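Local coordinates for protein predicted component of a thermophile-specific DNA repair system, contains a RAMP domain (Methanopyrus kandleri, PDB 4N0L) that probably binds crRNA as the RAMP-domain Csm3 protein of a type III-A CRISPR system, with a zinc ion bound in the fold, at residues A[7-18]-A[267-278]. Residues are numbered along the deposited sequence; the frame is centred on the assembly and turned at random.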
loop_
_atom_site.group_PDB
_atom_site.type_symbol
_atom_site.label_atom_id
_atom_site.label_comp_id
_atom_site.label_asym_id
_atom_site.label_seq_id
_atom_site.Cartn_x
_atom_site.Cartn_y
_atom_site.Cartn_z
ATOM N N THR A 7 -1.195 -7.568 14.177
ATOM C CA THR A 7 -1.571 -6.637 13.118
ATOM C C THR A 7 -1.911 -5.219 13.569
ATOM O O THR A 7 -2.317 -4.983 14.706
ATOM C CB THR A 7 -2.797 -7.162 12.342
ATOM O OG1 THR A 7 -3.862 -7.428 13.263
ATOM C CG2 THR A 7 -2.469 -8.443 11.588
ATOM N N ILE A 8 -1.736 -4.280 12.644
ATOM C CA ILE A 8 -2.280 -2.934 12.782
ATOM C C ILE A 8 -3.226 -2.699 11.617
ATOM O O ILE A 8 -2.828 -2.814 10.458
ATOM C CB ILE A 8 -1.197 -1.847 12.772
ATOM C CG1 ILE A 8 -0.257 -1.993 13.968
ATOM C CG2 ILE A 8 -1.837 -0.466 12.774
ATOM C CD1 ILE A 8 0.955 -1.096 13.880
ATOM N N THR A 9 -4.479 -2.374 11.920
ATOM C CA THR A 9 -5.482 -2.196 10.877
ATOM C C THR A 9 -5.927 -0.748 10.727
ATOM O O THR A 9 -6.444 -0.145 11.669
ATOM C CB THR A 9 -6.722 -3.059 11.145
ATOM O OG1 THR A 9 -6.340 -4.439 11.212
ATOM C CG2 THR A 9 -7.744 -2.877 10.036
ATOM N N LEU A 10 -5.726 -0.197 9.534
ATOM C CA LEU A 10 -6.234 1.130 9.206
ATOM C C LEU A 10 -7.702 1.010 8.831
ATOM O O LEU A 10 -8.059 0.208 7.969
ATOM C CB LEU A 10 -5.443 1.772 8.056
ATOM C CG LEU A 10 -3.985 2.231 8.221
ATOM C CD1 LEU A 10 -3.049 1.126 8.706
ATOM C CD2 LEU A 10 -3.470 2.831 6.916
ATOM N N VAL A 11 -8.552 1.797 9.487
ATOM C CA VAL A 11 -9.985 1.763 9.216
ATOM C C VAL A 11 -10.526 3.151 8.896
ATOM O O VAL A 11 -10.290 4.112 9.631
ATOM C CB VAL A 11 -10.777 1.183 10.406
ATOM C CG1 VAL A 11 -12.268 1.116 10.080
ATOM C CG2 VAL A 11 -10.244 -0.191 10.791
ATOM N N GLY A 12 -11.255 3.244 7.791
ATOM C CA GLY A 12 -11.859 4.491 7.365
ATOM C C GLY A 12 -12.544 4.294 6.030
ATOM O O GLY A 12 -13.145 3.248 5.790
ATOM N N GLU A 13 -12.420 5.271 5.138
ATOM C CA GLU A 13 -13.018 5.134 3.817
ATOM C C GLU A 13 -12.295 5.961 2.763
ATOM O O GLU A 13 -11.533 6.880 3.074
ATOM C CB GLU A 13 -14.501 5.524 3.853
ATOM C CG GLU A 13 -14.758 6.997 4.133
ATOM C CD GLU A 13 -16.240 7.349 4.161
ATOM O OE1 GLU A 13 -16.557 8.557 4.192
ATOM O OE2 GLU A 13 -17.084 6.426 4.161
ATOM N N ILE A 14 -12.528 5.602 1.506
ATOM C CA ILE A 14 -11.999 6.347 0.379
ATOM C C ILE A 14 -13.082 7.254 -0.192
ATOM O O ILE A 14 -14.152 6.780 -0.569
ATOM C CB ILE A 14 -11.488 5.414 -0.735
ATOM C CG1 ILE A 14 -10.451 4.432 -0.187
ATOM C CG2 ILE A 14 -10.930 6.228 -1.899
ATOM C CD1 ILE A 14 -10.125 3.305 -1.142
ATOM N N ARG A 15 -12.816 8.553 -0.242
ATOM C CA ARG A 15 -13.722 9.478 -0.911
ATOM C C ARG A 15 -13.153 9.900 -2.256
ATOM O O ARG A 15 -11.990 10.283 -2.347
ATOM C CB ARG A 15 -13.990 10.718 -0.058
ATOM C CG ARG A 15 -14.954 11.690 -0.731
ATOM C CD ARG A 15 -15.160 12.962 0.069
ATOM N NE ARG A 15 -16.011 13.901 -0.655
ATOM C CZ ARG A 15 -15.557 14.816 -1.505
ATOM N NH1 ARG A 15 -14.256 14.924 -1.734
ATOM N NH2 ARG A 15 -16.405 15.626 -2.124
ATOM N N LEU A 16 -13.966 9.807 -3.304
ATOM C CA LEU A 16 -13.562 10.301 -4.615
ATOM C C LEU A 16 -13.757 11.811 -4.717
ATOM O O LEU A 16 -14.853 12.315 -4.481
ATOM C CB LEU A 16 -14.348 9.600 -5.725
ATOM C CG LEU A 16 -14.034 8.121 -5.954
ATOM C CD1 LEU A 16 -15.261 7.397 -6.465
ATOM C CD2 LEU A 16 -12.876 7.962 -6.927
ATOM N N ARG A 17 -12.694 12.527 -5.071
ATOM C CA ARG A 17 -12.790 13.963 -5.312
ATOM C C ARG A 17 -13.299 14.218 -6.724
ATOM O O ARG A 17 -13.834 15.286 -7.017
ATOM C CB ARG A 17 -11.442 14.657 -5.097
ATOM C CG ARG A 17 -10.767 14.325 -3.778
ATOM C CD ARG A 17 -9.812 15.430 -3.338
ATOM N NE ARG A 17 -8.610 15.496 -4.164
ATOM C CZ ARG A 17 -8.472 16.283 -5.227
ATOM N NH1 ARG A 17 -9.462 17.086 -5.594
ATOM N NH2 ARG A 17 -7.340 16.274 -5.919
ATOM N N THR A 18 -13.116 13.235 -7.601
ATOM C CA THR A 18 -13.651 13.303 -8.955
ATOM C C THR A 18 -14.449 12.046 -9.261
ATOM O O THR A 18 -14.184 10.983 -8.701
ATOM C CB THR A 18 -12.536 13.459 -10.016
ATOM O OG1 THR A 18 -11.633 12.348 -9.938
ATOM C CG2 THR A 18 -11.766 14.754 -9.805
ATOM N N ARG A 267 -9.288 10.863 -8.612
ATOM C CA ARG A 267 -8.741 11.579 -7.466
ATOM C C ARG A 267 -9.436 11.103 -6.193
ATOM O O ARG A 267 -10.662 11.006 -6.152
ATOM C CB ARG A 267 -8.919 13.093 -7.640
ATOM C CG ARG A 267 -8.375 13.654 -8.956
ATOM C CD ARG A 267 -6.872 13.448 -9.112
ATOM N NE ARG A 267 -6.421 13.758 -10.467
ATOM C CZ ARG A 267 -5.153 13.717 -10.868
ATOM N NH1 ARG A 267 -4.194 13.384 -10.016
ATOM N NH2 ARG A 267 -4.844 14.014 -12.124
ATOM N N VAL A 268 -8.660 10.797 -5.157
ATOM C CA VAL A 268 -9.237 10.210 -3.950
ATOM C C VAL A 268 -8.674 10.785 -2.658
ATOM O O VAL A 268 -7.584 11.357 -2.630
ATOM C CB VAL A 268 -9.032 8.670 -3.897
ATOM C CG1 VAL A 268 -9.743 7.977 -5.053
ATOM C CG2 VAL A 268 -7.544 8.323 -3.861
ATOM N N GLU A 269 -9.443 10.619 -1.589
ATOM C CA GLU A 269 -9.004 10.950 -0.243
ATOM C C GLU A 269 -9.063 9.691 0.603
ATOM O O GLU A 269 -10.067 8.975 0.582
ATOM C CB GLU A 269 -9.895 12.021 0.382
ATOM C CG GLU A 269 -9.948 13.344 -0.354
ATOM C CD GLU A 269 -11.090 14.221 0.140
ATOM O OE1 GLU A 269 -11.758 13.829 1.122
ATOM O OE2 GLU A 269 -11.324 15.295 -0.454
ATOM N N PHE A 270 -8.004 9.414 1.351
ATOM C CA PHE A 270 -8.054 8.334 2.327
ATOM C C PHE A 270 -8.384 8.893 3.704
ATOM O O PHE A 270 -7.515 9.424 4.395
ATOM C CB PHE A 270 -6.732 7.565 2.361
ATOM C CG PHE A 270 -6.417 6.852 1.078
ATOM C CD1 PHE A 270 -5.598 7.436 0.125
ATOM C CD2 PHE A 270 -6.954 5.599 0.819
ATOM C CE1 PHE A 270 -5.312 6.782 -1.059
ATOM C CE2 PHE A 270 -6.673 4.938 -0.363
ATOM C CZ PHE A 270 -5.850 5.530 -1.305
ATOM N N ARG A 271 -9.642 8.756 4.105
ATOM C CA ARG A 271 -10.083 9.276 5.389
ATOM C C ARG A 271 -9.949 8.172 6.426
ATOM O O ARG A 271 -10.782 7.271 6.506
ATOM C CB ARG A 271 -11.525 9.781 5.307
ATOM C CG ARG A 271 -11.686 11.011 4.423
ATOM C CD ARG A 271 -13.142 11.414 4.252
ATOM N NE ARG A 271 -13.265 12.654 3.487
ATOM C CZ ARG A 271 -14.207 13.570 3.683
ATOM N NH1 ARG A 271 -15.134 13.391 4.616
ATOM N NH2 ARG A 271 -14.230 14.667 2.935
ATOM N N ILE A 272 -8.880 8.244 7.208
ATOM C CA ILE A 272 -8.526 7.170 8.123
ATOM C C ILE A 272 -8.902 7.549 9.548
ATOM O O ILE A 272 -8.306 8.447 10.144
ATOM C CB ILE A 272 -7.026 6.844 8.040
ATOM C CG1 ILE A 272 -6.658 6.458 6.606
ATOM C CG2 ILE A 272 -6.668 5.735 9.014
ATOM C CD1 ILE A 272 -5.166 6.386 6.344
ATOM N N ALA A 273 -9.899 6.858 10.087
ATOM C CA ALA A 273 -10.472 7.214 11.378
ATOM C C ALA A 273 -9.682 6.644 12.551
ATOM O O ALA A 273 -9.639 7.246 13.626
ATOM C CB ALA A 273 -11.917 6.747 11.448
ATOM N N ALA A 274 -9.043 5.496 12.348
ATOM C CA ALA A 274 -8.348 4.837 13.447
ATOM C C ALA A 274 -7.290 3.838 12.996
ATOM O O ALA A 274 -7.392 3.238 11.924
ATOM C CB ALA A 274 -9.354 4.142 14.350
ATOM N N LEU A 275 -6.266 3.677 13.831
ATOM C CA LEU A 275 -5.315 2.579 13.698
ATOM C C LEU A 275 -5.599 1.553 14.788
ATOM O O LEU A 275 -5.488 1.856 15.976
ATOM C CB LEU A 275 -3.871 3.080 13.799
ATOM C CG LEU A 275 -3.148 3.576 12.543
ATOM C CD1 LEU A 275 -4.065 4.379 11.629
ATOM C CD2 LEU A 275 -1.933 4.398 12.937
ATOM N N CYS A 276 -5.945 0.336 14.383
ATOM C CA CYS A 276 -6.378 -0.685 15.329
ATOM C C CYS A 276 -5.367 -1.820 15.443
ATOM O O CYS A 276 -5.127 -2.552 14.482
ATOM C CB CYS A 276 -7.746 -1.233 14.920
ATOM S SG CYS A 276 -9.009 0.045 14.664
ATOM N N ALA A 277 -4.779 -1.962 16.627
ATOM C CA ALA A 277 -3.655 -2.872 16.823
ATOM C C ALA A 277 -4.015 -4.114 17.638
ATOM O O ALA A 277 -4.735 -4.036 18.634
ATOM C CB ALA A 277 -2.510 -2.137 17.489
ATOM N N ARG A 278 -3.512 -5.262 17.193
ATOM C CA ARG A 278 -3.605 -6.500 17.960
ATOM C C ARG A 278 -2.260 -7.219 17.965
ATOM O O ARG A 278 -1.759 -7.618 16.914
ATOM C CB ARG A 278 -4.699 -7.419 17.403
ATOM C CG ARG A 278 -6.097 -6.840 17.528
ATOM C CD ARG A 278 -7.174 -7.787 17.019
ATOM N NE ARG A 278 -7.207 -7.903 15.565
ATOM C CZ ARG A 278 -8.297 -8.224 14.873
ATOM N NH1 ARG A 278 -9.441 -8.447 15.506
ATOM N NH2 ARG A 278 -8.247 -8.316 13.551
HETATM O O HOH W 1 -5.363 -5.188 13.816
HETATM O O HOH W 2 -6.154 -9.360 12.276
HETATM O O HOH W 3 -12.921 16.954 -1.982
#
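Val11 O accepts two backbone hydrogen bonds from the facing strand, from Ala273 N (2.8 Å) and Ala274 N (3.3 Å). Both donors lie in its carbonyl plane, and the register slips by one residue between Val11 and Gly12: a classic beta bulge. At Gly12 the CA comes within 3.1 Å of Arg271 O as a CA-H...O contact. Beyond the bulge, antiparallel pairing continues to Thr7–Arg278 at one end and Leu16–Val268 at the other, the short segment axes making 159°.

On the face bearing Ile14, CG1 of that residue lies 3.8 Å from Phe270 CE2, the two side chains running side by side. Ile14 CG2, anti to the backbone N, meets Val268 CB at 3.7 Å. Further along, Leu10 touches Ile272 through CD2 and Leu275 through CG.

Strand 7-16 lies between strands 223-231 and 268-278 in the antiparallel sheet of the RRM-like fold of this RAMP protein. Helix 238-255 packs on the apolar face, with Met246 against Leu10 and Ile272 and Val252 against Phe270.

The other face carries a charged network. Arg15, extended from CG to NE with CG anti to the backbone N (chi1 -179°), brings NH1 to Glu269 OE2 in a 3.2 Å salt bridge, the flat groups turned 35° apart. NE and NH2 of Arg271 both bond to Glu269 OE1, fixing that guanidinium edge-on to the oxygen; the two arginines together, one on each oxygen, probably restrict the carboxylate's rotation. Arg15 CD lies 3.5 Å from Arg271 NH2, over the guanidinium face, and Glu269 probably offsets the like charges. In the next shell, Glu304 forms a salt bridge with Arg271 NH1, while Arg223 and Thr306 hold the carboxylate of Glu13.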